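PDB 6FRL: tryptophan halogenase superfamily from Brevundimonas sp. BAL3, which probably uses reduced flavin, oxygen and halide to halogenate an aromatic substrate, with a preference for bromination over chlorination. Local coordinates for residues G435-Y440 / F445-W450; G105-D110 / S449-Y454. One frame throughout, in Å; residues are numbered along the deposited sequence.

Contact 1 of 2, residues G435-Y440 / F445-W450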
ATOM      1  N   GLY B 435       4.629  17.111  -9.608  1.00 31.14           N
ATOM      2  CA  GLY B 435       5.278  15.864 -10.070  1.00 31.06           C
ATOM      3  C   GLY B 435       5.225  14.686  -9.108  1.00 28.57           C
ATOM      4  O   GLY B 435       6.153  13.885  -9.073  1.00 26.95           O
ATOM      5  N   GLN B 436       4.138  14.586  -8.345  1.00 29.58           N
ATOM      6  CA  GLN B 436       3.904  13.504  -7.401  1.00 32.14           C
ATOM      7  C   GLN B 436       2.585  12.782  -7.681  1.00 32.17           C
ATOM      8  O   GLN B 436       1.693  13.297  -8.388  1.00 29.07           O
ATOM      9  CB  GLN B 436       3.922  14.043  -5.958  1.00 33.75           C
ATOM     10  CG  GLN B 436       5.320  14.325  -5.422  1.00 35.07           C
ATOM     11  CD  GLN B 436       5.997  13.064  -4.926  1.00 36.13           C
ATOM     12  OE1 GLN B 436       5.709  11.971  -5.412  1.00 37.11           O
ATOM     13  NE2 GLN B 436       6.855  13.197  -3.890  1.00 35.44           N
ATOM     14  N   PHE B 437       2.467  11.597  -7.072  1.00 30.94           N
ATOM     15  CA  PHE B 437       1.438  10.627  -7.422  1.00 31.05           C
ATOM     16  C   PHE B 437       0.463  10.485  -6.283  1.00 32.66           C
ATOM     17  O   PHE B 437       0.870  10.230  -5.159  1.00 31.74           O
ATOM     18  CB  PHE B 437       2.100   9.296  -7.738  1.00 29.24           C
ATOM     19  CG  PHE B 437       3.084   9.402  -8.866  1.00 30.63           C
ATOM     20  CD1 PHE B 437       2.643   9.443 -10.183  1.00 27.71           C
ATOM     21  CD2 PHE B 437       4.453   9.535  -8.611  1.00 29.30           C
ATOM     22  CE1 PHE B 437       3.545   9.588 -11.217  1.00 28.53           C
ATOM     23  CE2 PHE B 437       5.350   9.672  -9.658  1.00 30.02           C
ATOM     24  CZ  PHE B 437       4.905   9.698 -10.957  1.00 28.30           C
ATOM     25  N   VAL B 438      -0.823  10.682  -6.567  1.00 33.07           N
ATOM     26  CA  VAL B 438      -1.860  10.400  -5.586  1.00 34.80           C
ATOM     27  C   VAL B 438      -2.028   8.881  -5.599  1.00 35.88           C
ATOM     28  O   VAL B 438      -2.137   8.253  -6.668  1.00 36.91           O
ATOM     29  CB  VAL B 438      -3.199  11.112  -5.942  1.00 34.95           C
ATOM     30  CG1 VAL B 438      -4.309  10.682  -4.992  1.00 33.35           C
ATOM     31  CG2 VAL B 438      -3.013  12.622  -5.942  1.00 34.71           C
ATOM     32  N   ARG B 439      -2.024   8.292  -4.420  1.00 39.62           N
ATOM     33  CA  ARG B 439      -2.099   6.846  -4.303  1.00 48.27           C
ATOM     34  C   ARG B 439      -3.376   6.468  -3.562  1.00 43.63           C
ATOM     35  O   ARG B 439      -3.595   6.854  -2.408  1.00 41.25           O
ATOM     36  CB  ARG B 439      -0.847   6.307  -3.610  1.00 61.34           C
ATOM     37  CG  ARG B 439       0.381   6.341  -4.531  1.00 74.78           C
ATOM     38  CD  ARG B 439       1.661   5.782  -3.893  1.00 80.61           C
ATOM     39  NE  ARG B 439       2.849   6.531  -4.348  1.00 89.24           N
ATOM     40  CZ  ARG B 439       4.101   6.061  -4.430  1.00 96.33           C
ATOM     41  NH1 ARG B 439       4.399   4.807  -4.080  1.00104.82           N
ATOM     42  NH2 ARG B 439       5.073   6.861  -4.878  1.00 85.58           N
ATOM     43  N   TYR B 440      -4.240   5.752  -4.264  1.00 39.22           N
ATOM     44  CA  TYR B 440      -5.419   5.172  -3.664  1.00 38.44           C
ATOM     45  C   TYR B 440      -5.152   3.691  -3.391  1.00 37.70           C
ATOM     46  O   TYR B 440      -4.107   3.134  -3.770  1.00 38.96           O
ATOM     47  CB  TYR B 440      -6.609   5.378  -4.593  1.00 39.00           C
ATOM     48  CG  TYR B 440      -6.920   6.835  -4.955  1.00 37.82           C
ATOM     49  CD1 TYR B 440      -7.360   7.750  -3.991  1.00 39.31           C
ATOM     50  CD2 TYR B 440      -6.786   7.298  -6.273  1.00 39.08           C
ATOM     51  CE1 TYR B 440      -7.649   9.079  -4.323  1.00 37.11           C
ATOM     52  CE2 TYR B 440      -7.098   8.623  -6.623  1.00 38.99           C
ATOM     53  CZ  TYR B 440      -7.530   9.508  -5.636  1.00 38.40           C
ATOM     54  OH  TYR B 440      -7.813  10.813  -5.981  1.00 39.10           O
ATOM     55  N   PHE B 445      -2.156  -0.379 -11.483  1.00 28.68           N
ATOM     56  CA  PHE B 445      -1.085   0.339 -12.133  1.00 29.12           C
ATOM     57  C   PHE B 445      -0.359   1.244 -11.171  1.00 30.87           C
ATOM     58  O   PHE B 445      -0.956   2.108 -10.554  1.00 32.19           O
ATOM     59  CB  PHE B 445      -1.661   1.143 -13.302  1.00 28.87           C
ATOM     60  CG  PHE B 445      -2.219   0.262 -14.366  1.00 28.09           C
ATOM     61  CD1 PHE B 445      -1.358  -0.407 -15.226  1.00 26.03           C
ATOM     62  CD2 PHE B 445      -3.571  -0.013 -14.412  1.00 25.42           C
ATOM     63  CE1 PHE B 445      -1.847  -1.293 -16.168  1.00 25.89           C
ATOM     64  CE2 PHE B 445      -4.063  -0.872 -15.371  1.00 25.85           C
ATOM     65  CZ  PHE B 445      -3.192  -1.520 -16.252  1.00 26.22           C
ATOM     66  N   HIS B 446       0.944   1.044 -11.071  1.00 32.10           N
ATOM     67  CA  HIS B 446       1.769   1.714 -10.069  1.00 34.44           C
ATOM     68  C   HIS B 446       2.323   3.027 -10.642  1.00 31.49           C
ATOM     69  O   HIS B 446       2.140   3.306 -11.815  1.00 32.98           O
ATOM     70  CB  HIS B 446       2.861   0.732  -9.588  1.00 40.69           C
ATOM     71  CG  HIS B 446       2.303  -0.542  -8.998  1.00 46.86           C
ATOM     72  ND1 HIS B 446       2.410  -1.763  -9.631  1.00 48.78           N
ATOM     73  CD2 HIS B 446       1.585  -0.770  -7.865  1.00 50.03           C
ATOM     74  CE1 HIS B 446       1.805  -2.689  -8.909  1.00 51.34           C
ATOM     75  NE2 HIS B 446       1.286  -2.111  -7.841  1.00 53.69           N
ATOM     76  N   PRO B 447       2.955   3.871  -9.818  1.00 30.98           N
ATOM     77  CA  PRO B 447       3.402   5.188 -10.305  1.00 31.03           C
ATOM     78  C   PRO B 447       4.169   5.252 -11.660  1.00 30.11           C
ATOM     79  O   PRO B 447       3.934   6.182 -12.460  1.00 26.68           O
ATOM     80  CB  PRO B 447       4.291   5.656  -9.144  1.00 30.47           C
ATOM     81  CG  PRO B 447       3.524   5.178  -7.952  1.00 28.12           C
ATOM     82  CD  PRO B 447       3.113   3.785  -8.350  1.00 28.80           C
ATOM     83  N   ALA B 448       5.046   4.280 -11.931  1.00 29.87           N
ATOM     84  CA  ALA B 448       5.810   4.304 -13.202  1.00 30.13           C
ATOM     85  C   ALA B 448       4.905   4.172 -14.447  1.00 32.05           C
ATOM     86  O   ALA B 448       5.229   4.681 -15.531  1.00 31.89           O
ATOM     87  CB  ALA B 448       6.903   3.252 -13.211  1.00 27.23           C
ATOM     88  N   SER B 449       3.764   3.504 -14.295  1.00 29.65           N
ATOM     89  CA  SER B 449       2.840   3.396 -15.411  1.00 29.82           C
ATOM     90  C   SER B 449       2.114   4.703 -15.678  1.00 28.15           C
ATOM     91  O   SER B 449       1.798   5.008 -16.828  1.00 27.14           O
ATOM     92  CB  SER B 449       1.853   2.249 -15.172  1.00 30.47           C
ATOM     93  OG  SER B 449       2.533   1.021 -15.358  1.00 28.65           O
ATOM     94  N   TRP B 450       1.826   5.449 -14.614  1.00 27.99           N
ATOM     95  CA  TRP B 450       1.192   6.777 -14.726  1.00 27.96           C
ATOM     96  C   TRP B 450       2.152   7.763 -15.405  1.00 25.99           C
ATOM     97  O   TRP B 450       1.766   8.499 -16.322  1.00 21.86           O
ATOM     98  CB  TRP B 450       0.727   7.278 -13.324  1.00 28.48           C
ATOM     99  CG  TRP B 450      -0.465   6.504 -12.845  1.00 28.08           C
ATOM    100  CD1 TRP B 450      -0.451   5.311 -12.195  1.00 29.13           C
ATOM    101  CD2 TRP B 450      -1.846   6.828 -13.050  1.00 28.61           C
ATOM    102  NE1 TRP B 450      -1.731   4.876 -11.955  1.00 29.21           N
ATOM    103  CE2 TRP B 450      -2.610   5.782 -12.485  1.00 29.23           C
ATOM    104  CE3 TRP B 450      -2.517   7.895 -13.676  1.00 29.94           C
ATOM    105  CZ2 TRP B 450      -4.009   5.769 -12.516  1.00 31.05           C
ATOM    106  CZ3 TRP B 450      -3.911   7.892 -13.690  1.00 30.08           C
ATOM    107  CH2 TRP B 450      -4.638   6.838 -13.113  1.00 29.74           C
TER
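Phe-437 lays its ring against Pro-447, the first residue of helix 447-456. From CB the side chain heads toward that helix; with CG anti to its own carbonyl carbon (chi1 -59°), the ring is set against the helix start, and one face meets the proline. Phe-437 CG and CD2 both lie 3.9 Å from Pro-447 CB, and CE2 is near it more loosely. That methylene stands 4.0 Å from the centroid of the Phe-437 ring and 14° off its normal, a CH-pi contact displaced toward the rim. Along the other side the ring meets backbone: CD1, CE1 and the tip CZ all lie near Pro-447 O, Phe-437 CE1 closest at 3.6 Å. CE1 also approaches Trp-450 CB, one helical turn on, at 4.2 Å.

Arg-439, two residues along, reaches the next carbon of the proline ring. Its chain bends at chi3, the side chain crosses that of Pro-447 at about a right angle, and Pro-447 CG sits over the centre of one guanidinium face, 3.7 Å from Arg-439 CZ. The arginine is exposed and poorly ordered, so this part of the contact is probably mobile. No hydrogen bond joins the two segments. Within 445-450, Trp-450 NE1 donates to Phe-445 O at 3.2 Å, a bent bond (140°) with the acceptor in the indole plane but the N-H coming from above the carbonyl plane; it ties the loop before the helix to its first turn.

The contact closes the short connection between helices 422-434 and 447-456. Trp-431 of the former and His-117 of helix 116-125 also meet the Phe-437 ring, while Trp-450 packs edge-to-face on Phe-396 of helix 376-402.

Contact 2 of 2, residues G105-D110 / S449-Y454; sequences GLYGQD and SWLAIY
Tyr-107 points its ring at helix 447-456, joining a loop after strand 99-103 to a late helix of the flavin-dependent tryptophan halogenase fold. Its CG lies anti to the carbonyl carbon (chi1 -67°), which carries the phenol across to two successive residues of the helix. Leu-451 meets the ring obliquely: its CD2 methyl is 3.7 Å from Tyr-107 CD2, with Leu-451 CG a little farther off. Ala-452 comes instead at the ring's edge, near its plane, beside the hydroxyl end. The CD2 carbon of the ring thus touches one methyl of Leu-451, and the hydroxyl end abuts the methyl of Ala-452. No hydrogen bond crosses between the segments, and all three touching residues are buried.

Phe-116 of helix 116-125 and the loop residues Leu-132 and Ser-136 also touch Tyr-107, while Leu-451 packs on His-117 and Trp-431. A serine in place of Tyr-107 would probably open a gap beside the Leu-451 methyl and take the phenol away from Ala-452. At the hydroxyl end, Tyr-107 OH lies 3.2 Å from Ala-452 CB and 3.6 Å from Ala-452 CA.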
ATOM      1  N   GLY B 105       8.256  -1.639 -16.086  1.00 29.79           N
ATOM      2  CA  GLY B 105       9.483  -1.266 -15.398  1.00 30.02           C
ATOM      3  C   GLY B 105       9.471   0.178 -14.908  1.00 32.86           C
ATOM      4  O   GLY B 105       8.590   0.981 -15.281  1.00 28.55           O
ATOM      5  N   LEU B 106      10.467   0.511 -14.086  1.00 34.89           N
ATOM      6  CA  LEU B 106      10.723   1.900 -13.692  1.00 37.52           C
ATOM      7  C   LEU B 106      11.666   2.611 -14.690  1.00 36.26           C
ATOM      8  O   LEU B 106      12.257   1.958 -15.571  1.00 35.34           O
ATOM      9  CB  LEU B 106      11.324   1.973 -12.289  1.00 40.36           C
ATOM     10  CG  LEU B 106      10.728   1.115 -11.172  1.00 38.85           C
ATOM     11  CD1 LEU B 106      11.523   1.374  -9.873  1.00 37.47           C
ATOM     12  CD2 LEU B 106       9.248   1.403 -11.063  1.00 35.00           C
ATOM     13  N   TYR B 107      11.757   3.944 -14.537  1.00 33.10           N
ATOM     14  CA  TYR B 107      12.640   4.817 -15.319  1.00 30.34           C
ATOM     15  C   TYR B 107      13.851   5.281 -14.517  1.00 29.08           C
ATOM     16  O   TYR B 107      13.714   5.850 -13.447  1.00 28.25           O
ATOM     17  CB  TYR B 107      11.882   6.055 -15.788  1.00 29.58           C
ATOM     18  CG  TYR B 107      10.806   5.756 -16.783  1.00 31.36           C
ATOM     19  CD1 TYR B 107      11.088   5.640 -18.145  1.00 32.57           C
ATOM     20  CD2 TYR B 107       9.495   5.561 -16.375  1.00 31.58           C
ATOM     21  CE1 TYR B 107      10.072   5.363 -19.065  1.00 33.40           C
ATOM     22  CE2 TYR B 107       8.488   5.287 -17.294  1.00 30.31           C
ATOM     23  CZ  TYR B 107       8.776   5.174 -18.617  1.00 30.78           C
ATOM     24  OH  TYR B 107       7.788   4.906 -19.505  1.00 29.46           O
ATOM     25  N   GLY B 108      15.041   5.049 -15.043  1.00 29.02           N
ATOM     26  CA  GLY B 108      16.237   5.560 -14.418  1.00 32.02           C
ATOM     27  C   GLY B 108      16.483   4.946 -13.053  1.00 33.51           C
ATOM     28  O   GLY B 108      16.073   3.798 -12.776  1.00 29.50           O
ATOM     29  N   GLN B 109      17.165   5.739 -12.227  1.00 38.87           N
ATOM     30  CA  GLN B 109      17.583   5.395 -10.870  1.00 44.03           C
ATOM     31  C   GLN B 109      17.178   6.521  -9.926  1.00 44.52           C
ATOM     32  O   GLN B 109      17.610   7.656 -10.107  1.00 49.01           O
ATOM     33  CB  GLN B 109      19.102   5.218 -10.846  1.00 50.94           C
ATOM     34  CG  GLN B 109      19.753   4.854  -9.502  1.00 56.12           C
ATOM     35  CD  GLN B 109      19.393   3.441  -9.023  1.00 63.76           C
ATOM     36  OE1 GLN B 109      20.013   2.434  -9.448  1.00 61.99           O
ATOM     37  NE2 GLN B 109      18.360   3.351  -8.171  1.00 60.04           N
ATOM     38  N   ASP B 110      16.331   6.199  -8.945  1.00 47.47           N
ATOM     39  CA  ASP B 110      15.982   7.127  -7.859  1.00 49.22           C
ATOM     40  C   ASP B 110      17.228   7.431  -7.025  1.00 50.99           C
ATOM     41  O   ASP B 110      18.089   6.564  -6.832  1.00 52.89           O
ATOM     42  CB  ASP B 110      14.861   6.556  -6.970  1.00 47.16           C
ATOM     43  CG  ASP B 110      13.476   6.574  -7.669  1.00 51.69           C
ATOM     44  OD1 ASP B 110      13.408   6.898  -8.888  1.00 46.80           O
ATOM     45  OD2 ASP B 110      12.440   6.271  -6.998  1.00 49.68           O
ATOM     46  N   SER B 449       3.764   3.504 -14.295  1.00 29.65           N
ATOM     47  CA  SER B 449       2.840   3.396 -15.411  1.00 29.82           C
ATOM     48  C   SER B 449       2.114   4.703 -15.678  1.00 28.15           C
ATOM     49  O   SER B 449       1.798   5.008 -16.828  1.00 27.14           O
ATOM     50  CB  SER B 449       1.853   2.249 -15.172  1.00 30.47           C
ATOM     51  OG  SER B 449       2.533   1.021 -15.358  1.00 28.65           O
ATOM     52  N   TRP B 450       1.826   5.449 -14.614  1.00 27.99           N
ATOM     53  CA  TRP B 450       1.192   6.777 -14.726  1.00 27.96           C
ATOM     54  C   TRP B 450       2.152   7.763 -15.405  1.00 25.99           C
ATOM     55  O   TRP B 450       1.766   8.499 -16.322  1.00 21.86           O
ATOM     56  CB  TRP B 450       0.727   7.278 -13.324  1.00 28.48           C
ATOM     57  CG  TRP B 450      -0.465   6.504 -12.845  1.00 28.08           C
ATOM     58  CD1 TRP B 450      -0.451   5.311 -12.195  1.00 29.13           C
ATOM     59  CD2 TRP B 450      -1.846   6.828 -13.050  1.00 28.61           C
ATOM     60  NE1 TRP B 450      -1.731   4.876 -11.955  1.00 29.21           N
ATOM     61  CE2 TRP B 450      -2.610   5.782 -12.485  1.00 29.23           C
ATOM     62  CE3 TRP B 450      -2.517   7.895 -13.676  1.00 29.94           C
ATOM     63  CZ2 TRP B 450      -4.009   5.769 -12.516  1.00 31.05           C
ATOM     64  CZ3 TRP B 450      -3.911   7.892 -13.690  1.00 30.08           C
ATOM     65  CH2 TRP B 450      -4.638   6.838 -13.113  1.00 29.74           C
ATOM     66  N   LEU B 451       3.410   7.733 -14.938  1.00 25.95           N
ATOM     67  CA  LEU B 451       4.532   8.453 -15.550  1.00 25.41           C
ATOM     68  C   LEU B 451       4.645   8.206 -17.048  1.00 24.21           C
ATOM     69  O   LEU B 451       4.809   9.151 -17.807  1.00 23.49           O
ATOM     70  CB  LEU B 451       5.842   8.092 -14.875  1.00 25.79           C
ATOM     71  CG  LEU B 451       7.118   8.829 -15.299  1.00 27.02           C
ATOM     72  CD1 LEU B 451       6.955  10.346 -15.324  1.00 27.28           C
ATOM     73  CD2 LEU B 451       8.275   8.477 -14.362  1.00 26.37           C
ATOM     74  N   ALA B 452       4.535   6.945 -17.472  1.00 24.20           N
ATOM     75  CA  ALA B 452       4.636   6.600 -18.904  1.00 23.69           C
ATOM     76  C   ALA B 452       3.548   7.287 -19.732  1.00 24.27           C
ATOM     77  O   ALA B 452       3.775   7.713 -20.876  1.00 24.18           O
ATOM     78  CB  ALA B 452       4.572   5.093 -19.107  1.00 22.33           C
ATOM     79  N   ILE B 453       2.355   7.383 -19.155  1.00 23.86           N
ATOM     80  CA  ILE B 453       1.251   8.021 -19.853  1.00 23.66           C
ATOM     81  C   ILE B 453       1.412   9.556 -19.830  1.00 25.55           C
ATOM     82  O   ILE B 453       1.272  10.213 -20.878  1.00 23.13           O
ATOM     83  CB  ILE B 453      -0.102   7.545 -19.291  1.00 22.98           C
ATOM     84  CG1 ILE B 453      -0.205   5.988 -19.370  1.00 22.17           C
ATOM     85  CG2 ILE B 453      -1.266   8.224 -20.023  1.00 23.61           C
ATOM     86  CD1 ILE B 453       0.156   5.345 -20.701  1.00 21.17           C
ATOM     87  N   TYR B 454       1.765  10.123 -18.667  1.00 26.48           N
ATOM     88  CA  TYR B 454       1.981  11.572 -18.602  1.00 27.65           C
ATOM     89  C   TYR B 454       3.028  11.977 -19.644  1.00 28.16           C
ATOM     90  O   TYR B 454       2.771  12.857 -20.474  1.00 27.25           O
ATOM     91  CB  TYR B 454       2.379  12.048 -17.200  1.00 26.98           C
ATOM     92  CG  TYR B 454       1.285  11.937 -16.137  1.00 26.51           C
ATOM     93  CD1 TYR B 454       0.019  12.438 -16.354  1.00 26.95           C
ATOM     94  CD2 TYR B 454       1.548  11.355 -14.885  1.00 26.38           C
ATOM     95  CE1 TYR B 454      -0.972  12.354 -15.361  1.00 28.75           C
ATOM     96  CE2 TYR B 454       0.581  11.253 -13.898  1.00 26.45           C
ATOM     97  CZ  TYR B 454      -0.682  11.751 -14.138  1.00 28.06           C
ATOM     98  OH  TYR B 454      -1.660  11.685 -13.168  1.00 30.38           O
TER

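In the fold
Both contacts use helix 447-456 and share Ser-449 and Trp-450, with centres about 9 Å apart. Contact 1 is local, bringing the loop that precedes the helix back onto its first turn; contact 2 spans more than 300 residues to bring in the loop after strand 99-103. Contact 1 is partly buried and grades from an aromatic-proline pair to an exposed arginine, whereas contact 2 lies in the interior and sets aliphatic groups against a tyrosine. Neither has a hydrogen bond across its segments. They adjoin where Ala-448 CB packs on Leu-106 CD2 at 3.7 Å. The second subunit reaches segment 435-440 but touches neither segment of contact 2.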